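Local coordinates for DUF309 domain-containing protein (Thermus thermophilus, PDB 2CWY) that is of unknown function but folds as a small, all-helical DUF309 family protein with a single chain in its assembly, at residues G33-L45 with A65-L79. Numbering follows the deposited sequence.
Sequences GEERRLLQGVILL and AEARLEGLPCPLMGL
An antiparallel helix pair, 33-53 against 59-69, brings Gly41 against Ala65 and lets Arg37 hold the C-terminal end of the shorter helix. The axes of 33-45 and 65-69 come within 8.1 Å, with their N-to-C directions 159° apart, and the CA atoms of Gly41 and Ala65 are only 4.2 Å apart. Glycine suits this place because a CB on Gly41 would run into Leu69 CD2. Ala65, with no more than a methyl, points it at the partner helix, where CB lies 3.4 Å from Leu45 CD2, a tight fit.

Alongside, Arg68 enters as a knob among Arg37, Gln40, Gly41 and Leu44. A bend at chi2 (-84°) turns the end of the Arg68 chain so that NE donates to Gln40 OE1 at 2.7 Å, with the oxygen near the guanidinium plane but the donor above the amide's carbonyl plane.

Where helix 59-69 ends, a type II turn runs from Leu69 to Leu72, with Gly71 at its positive-phi position. Arg37 reaches this end: NE donates to Arg68 O at 2.9 Å, in the carbonyl plane, and NH2 adds a weaker bond to the same oxygen. Leu72 CD2 lies over the centre of one guanidinium face, 3.4 Å from Arg37 CZ. A methionine in place of Arg37 has neither donor, so Arg68 O would probably lose its tie to helix 33-53 and the turn would be held less firmly.

Beyond the turn, the loop lays apolar side chains along one side of helix 33-53. Leu38, with CG anti to its own N (chi1 170°), sends CD1 toward Leu69 and CD2 to Met77, a selenomethionine whose CG is 3.6 Å from Leu38 CD2; branched leucine can thus serve both neighbours. Trp81 of helix 81-92 touches Leu38 and Leu69, joining a third helix to this packing, while Val42 CG2 meets Leu79 CD2 at 3.7 Å.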
loop_
_atom_site.group_PDB
_atom_site.type_symbol
_atom_site.label_atom_id
_atom_site.label_comp_id
_atom_site.label_asym_id
_atom_site.label_seq_id
_atom_site.Cartn_x
_atom_site.Cartn_y
_atom_site.Cartn_z
ATOM N N GLY A 33 8.910 11.011 7.773
ATOM C CA GLY A 33 9.864 10.674 6.730
ATOM C C GLY A 33 9.605 9.448 5.878
ATOM O O GLY A 33 8.531 9.302 5.290
ATOM N N GLU A 34 10.603 8.570 5.814
ATOM C CA GLU A 34 10.521 7.346 5.016
ATOM C C GLU A 34 9.383 6.417 5.409
ATOM O O GLU A 34 8.741 5.814 4.547
ATOM C CB GLU A 34 11.827 6.573 5.108
ATOM C CG GLU A 34 13.019 7.308 4.571
ATOM C CD GLU A 34 14.308 6.616 4.943
ATOM O OE1 GLU A 34 14.633 6.567 6.148
ATOM O OE2 GLU A 34 14.995 6.110 4.042
ATOM N N GLU A 35 9.175 6.272 6.713
ATOM C CA GLU A 35 8.106 5.435 7.235
ATOM C C GLU A 35 6.740 5.968 6.798
ATOM O O GLU A 35 5.863 5.196 6.399
ATOM C CB GLU A 35 8.191 5.393 8.761
ATOM C CG GLU A 35 9.386 4.599 9.284
ATOM C CD GLU A 35 10.736 5.219 8.924
ATOM O OE1 GLU A 35 11.660 4.449 8.594
ATOM O OE2 GLU A 35 10.882 6.464 8.972
ATOM N N ARG A 36 6.560 7.287 6.865
ATOM C CA ARG A 36 5.288 7.888 6.475
ATOM C C ARG A 36 5.078 7.678 4.975
ATOM O O ARG A 36 3.972 7.375 4.527
ATOM C CB ARG A 36 5.251 9.394 6.830
ATOM C CG ARG A 36 3.833 9.999 6.896
ATOM C CD ARG A 36 3.848 11.532 7.097
ATOM N NE ARG A 36 2.502 12.113 7.114
ATOM C CZ ARG A 36 1.735 12.225 8.197
ATOM N NH1 ARG A 36 2.172 11.807 9.376
ATOM N NH2 ARG A 36 0.517 12.748 8.101
ATOM N N ARG A 37 6.148 7.799 4.194
ATOM C CA ARG A 37 6.025 7.605 2.756
ATOM C C ARG A 37 5.628 6.160 2.453
ATOM O O ARG A 37 4.740 5.899 1.633
ATOM C CB ARG A 37 7.351 7.958 2.064
ATOM C CG ARG A 37 7.549 9.464 1.873
ATOM C CD ARG A 37 8.975 9.768 1.446
ATOM N NE ARG A 37 9.349 9.014 0.255
ATOM C CZ ARG A 37 10.604 8.730 -0.073
ATOM N NH1 ARG A 37 11.597 9.143 0.706
ATOM N NH2 ARG A 37 10.862 8.022 -1.164
ATOM N N LEU A 38 6.282 5.220 3.126
ATOM C CA LEU A 38 5.973 3.823 2.921
ATOM C C LEU A 38 4.508 3.536 3.237
ATOM O O LEU A 38 3.818 2.893 2.454
ATOM C CB LEU A 38 6.857 2.950 3.799
ATOM C CG LEU A 38 6.418 1.485 3.796
ATOM C CD1 LEU A 38 6.770 0.843 2.455
ATOM C CD2 LEU A 38 7.078 0.768 4.919
ATOM N N LEU A 39 4.033 4.007 4.390
ATOM C CA LEU A 39 2.640 3.762 4.780
ATOM C C LEU A 39 1.649 4.342 3.771
ATOM O O LEU A 39 0.683 3.674 3.380
ATOM C CB LEU A 39 2.389 4.312 6.193
ATOM C CG LEU A 39 3.119 3.507 7.283
ATOM C CD1 LEU A 39 3.273 4.342 8.541
ATOM C CD2 LEU A 39 2.345 2.218 7.577
ATOM N N GLN A 40 1.891 5.567 3.320
ATOM C CA GLN A 40 0.988 6.158 2.350
ATOM C C GLN A 40 1.047 5.422 1.009
ATOM O O GLN A 40 0.044 5.316 0.327
ATOM C CB GLN A 40 1.297 7.633 2.143
ATOM C CG GLN A 40 0.121 8.364 1.507
ATOM C CD GLN A 40 0.263 9.859 1.598
ATOM O OE1 GLN A 40 1.304 10.411 1.246
ATOM N NE2 GLN A 40 -0.782 10.526 2.070
ATOM N N GLY A 41 2.222 4.915 0.646
ATOM C CA GLY A 41 2.367 4.182 -0.600
ATOM C C GLY A 41 1.549 2.899 -0.572
ATOM O O GLY A 41 0.845 2.581 -1.530
ATOM N N VAL A 42 1.639 2.155 0.525
ATOM C CA VAL A 42 0.877 0.911 0.668
ATOM C C VAL A 42 -0.629 1.240 0.678
ATOM O O VAL A 42 -1.441 0.528 0.080
ATOM C CB VAL A 42 1.252 0.175 1.980
ATOM C CG1 VAL A 42 0.353 -1.059 2.176
ATOM C CG2 VAL A 42 2.708 -0.239 1.939
ATOM N N ILE A 43 -0.992 2.321 1.366
ATOM C CA ILE A 43 -2.379 2.752 1.420
ATOM C C ILE A 43 -2.894 3.045 0.001
ATOM O O ILE A 43 -4.009 2.653 -0.355
ATOM C CB ILE A 43 -2.528 4.023 2.303
ATOM C CG1 ILE A 43 -2.538 3.632 3.787
ATOM C CG2 ILE A 43 -3.794 4.789 1.920
ATOM C CD1 ILE A 43 -2.457 4.823 4.719
ATOM N N LEU A 44 -2.079 3.723 -0.806
ATOM C CA LEU A 44 -2.481 4.080 -2.172
ATOM C C LEU A 44 -2.571 2.865 -3.100
ATOM O O LEU A 44 -3.367 2.858 -4.036
ATOM C CB LEU A 44 -1.512 5.133 -2.741
ATOM C CG LEU A 44 -1.617 6.525 -2.087
ATOM C CD1 LEU A 44 -0.361 7.369 -2.388
ATOM C CD2 LEU A 44 -2.868 7.217 -2.618
ATOM N N LEU A 45 -1.751 1.846 -2.854
ATOM C CA LEU A 45 -1.821 0.628 -3.661
ATOM C C LEU A 45 -3.134 -0.076 -3.307
ATOM O O LEU A 45 -3.861 -0.551 -4.191
ATOM C CB LEU A 45 -0.647 -0.304 -3.350
ATOM C CG LEU A 45 0.744 0.231 -3.699
ATOM C CD1 LEU A 45 1.783 -0.843 -3.394
ATOM C CD2 LEU A 45 0.799 0.611 -5.165
ATOM N N ALA A 65 1.315 6.250 -5.481
ATOM C CA ALA A 65 2.024 5.291 -4.641
ATOM C C ALA A 65 3.483 5.173 -5.085
ATOM O O ALA A 65 4.399 5.155 -4.262
ATOM C CB ALA A 65 1.352 3.927 -4.714
ATOM N N GLU A 66 3.703 5.078 -6.395
ATOM C CA GLU A 66 5.059 4.960 -6.916
ATOM C C GLU A 66 5.882 6.186 -6.543
ATOM O O GLU A 66 7.058 6.066 -6.192
ATOM C CB GLU A 66 5.020 4.761 -8.435
ATOM C CG GLU A 66 4.324 3.443 -8.828
ATOM C CD GLU A 66 4.164 3.247 -10.328
ATOM O OE1 GLU A 66 3.765 4.206 -11.023
ATOM O OE2 GLU A 66 4.415 2.116 -10.800
ATOM N N ALA A 67 5.258 7.359 -6.596
ATOM C CA ALA A 67 5.944 8.599 -6.252
ATOM C C ALA A 67 6.423 8.572 -4.800
ATOM O O ALA A 67 7.511 9.055 -4.478
ATOM C CB ALA A 67 5.011 9.783 -6.473
ATOM N N ARG A 68 5.612 7.999 -3.923
ATOM C CA ARG A 68 5.964 7.921 -2.512
ATOM C C ARG A 68 7.016 6.851 -2.220
ATOM O O ARG A 68 7.884 7.041 -1.358
ATOM C CB ARG A 68 4.721 7.596 -1.676
ATOM C CG ARG A 68 3.513 8.498 -1.893
ATOM C CD ARG A 68 3.567 9.769 -1.074
ATOM N NE ARG A 68 2.333 10.542 -1.227
ATOM C CZ ARG A 68 1.997 11.203 -2.331
ATOM N NH1 ARG A 68 2.805 11.190 -3.384
ATOM N NH2 ARG A 68 0.852 11.870 -2.385
ATOM N N LEU A 69 6.929 5.721 -2.918
ATOM C CA LEU A 69 7.838 4.594 -2.677
ATOM C C LEU A 69 9.193 4.736 -3.347
ATOM O O LEU A 69 10.177 4.112 -2.940
ATOM C CB LEU A 69 7.169 3.291 -3.132
ATOM C CG LEU A 69 5.852 2.979 -2.406
ATOM C CD1 LEU A 69 5.081 1.912 -3.149
ATOM C CD2 LEU A 69 6.150 2.544 -0.962
ATOM N N GLU A 70 9.237 5.572 -4.371
ATOM C CA GLU A 70 10.465 5.796 -5.114
ATOM C C GLU A 70 11.634 6.213 -4.240
ATOM O O GLU A 70 11.559 7.216 -3.535
ATOM C CB GLU A 70 10.243 6.871 -6.176
ATOM C CG GLU A 70 11.485 7.157 -7.009
ATOM C CD GLU A 70 11.857 5.996 -7.916
ATOM O OE1 GLU A 70 11.976 4.853 -7.418
ATOM O OE2 GLU A 70 12.033 6.230 -9.131
ATOM N N GLY A 71 12.712 5.432 -4.292
ATOM C CA GLY A 71 13.903 5.768 -3.532
ATOM C C GLY A 71 13.968 5.262 -2.106
ATOM O O GLY A 71 14.967 5.480 -1.417
ATOM N N LEU A 72 12.914 4.598 -1.641
ATOM C CA LEU A 72 12.926 4.079 -0.280
ATOM C C LEU A 72 13.757 2.807 -0.212
ATOM O O LEU A 72 13.895 2.083 -1.206
ATOM C CB LEU A 72 11.506 3.738 0.191
ATOM C CG LEU A 72 10.509 4.859 0.490
ATOM C CD1 LEU A 72 9.183 4.228 0.920
ATOM C CD2 LEU A 72 11.056 5.784 1.597
ATOM N N PRO A 73 14.353 2.527 0.956
ATOM C CA PRO A 73 15.130 1.291 1.029
ATOM C C PRO A 73 14.104 0.155 1.116
ATOM O O PRO A 73 12.945 0.403 1.456
ATOM C CB PRO A 73 15.929 1.461 2.320
ATOM C CG PRO A 73 15.080 2.368 3.145
ATOM C CD PRO A 73 14.571 3.365 2.148
ATOM N N CYS A 74 14.510 -1.069 0.784
ATOM C CA CYS A 74 13.603 -2.218 0.865
ATOM C C CYS A 74 14.381 -3.420 1.395
ATOM O O CYS A 74 15.469 -3.720 0.913
ATOM C CB CYS A 74 13.007 -2.554 -0.513
ATOM S SG CYS A 74 11.708 -3.853 -0.504
ATOM N N PRO A 75 13.834 -4.118 2.405
ATOM C CA PRO A 75 12.547 -3.793 3.019
ATOM C C PRO A 75 12.614 -2.566 3.916
ATOM O O PRO A 75 13.691 -2.006 4.161
ATOM C CB PRO A 75 12.210 -5.060 3.797
ATOM C CG PRO A 75 13.566 -5.554 4.232
ATOM C CD PRO A 75 14.375 -5.378 2.954
ATOM N N LEU A 76 11.448 -2.144 4.391
ATOM C CA LEU A 76 11.341 -1.007 5.293
ATOM C C LEU A 76 10.179 -1.324 6.223
ATOM O O LEU A 76 9.125 -1.796 5.780
ATOM C CB LEU A 76 11.077 0.287 4.520
ATOM C CG LEU A 76 11.055 1.569 5.346
ATOM C CD1 LEU A 76 12.412 1.775 6.018
ATOM C CD2 LEU A 76 10.710 2.741 4.448
HETATM N N MSE A 77 10.386 -1.084 7.515
HETATM C CA MSE A 77 9.372 -1.351 8.536
HETATM C C MSE A 77 9.012 -2.833 8.600
HETATM O O MSE A 77 7.956 -3.190 9.109
HETATM C CB MSE A 77 8.099 -0.537 8.266
HETATM C CG MSE A 77 8.278 0.964 8.279
HETATM SE SE MSE A 77 6.547 1.859 8.395
HETATM C CE MSE A 77 6.224 1.603 10.283
ATOM N N GLY A 78 9.890 -3.685 8.073
ATOM C CA GLY A 78 9.650 -5.119 8.080
ATOM C C GLY A 78 8.811 -5.601 6.910
ATOM O O GLY A 78 8.342 -6.745 6.903
ATOM N N LEU A 79 8.641 -4.740 5.910
ATOM C CA LEU A 79 7.844 -5.056 4.725
ATOM C C LEU A 79 8.625 -5.043 3.401
ATOM O O LEU A 79 9.366 -4.106 3.113
ATOM C CB LEU A 79 6.683 -4.054 4.594
ATOM C CG LEU A 79 5.848 -4.181 3.311
ATOM C CD1 LEU A 79 5.076 -5.496 3.332
ATOM C CD2 LEU A 79 4.902 -2.995 3.198
HETATM O O HOH W 1 15.109 6.885 1.724
#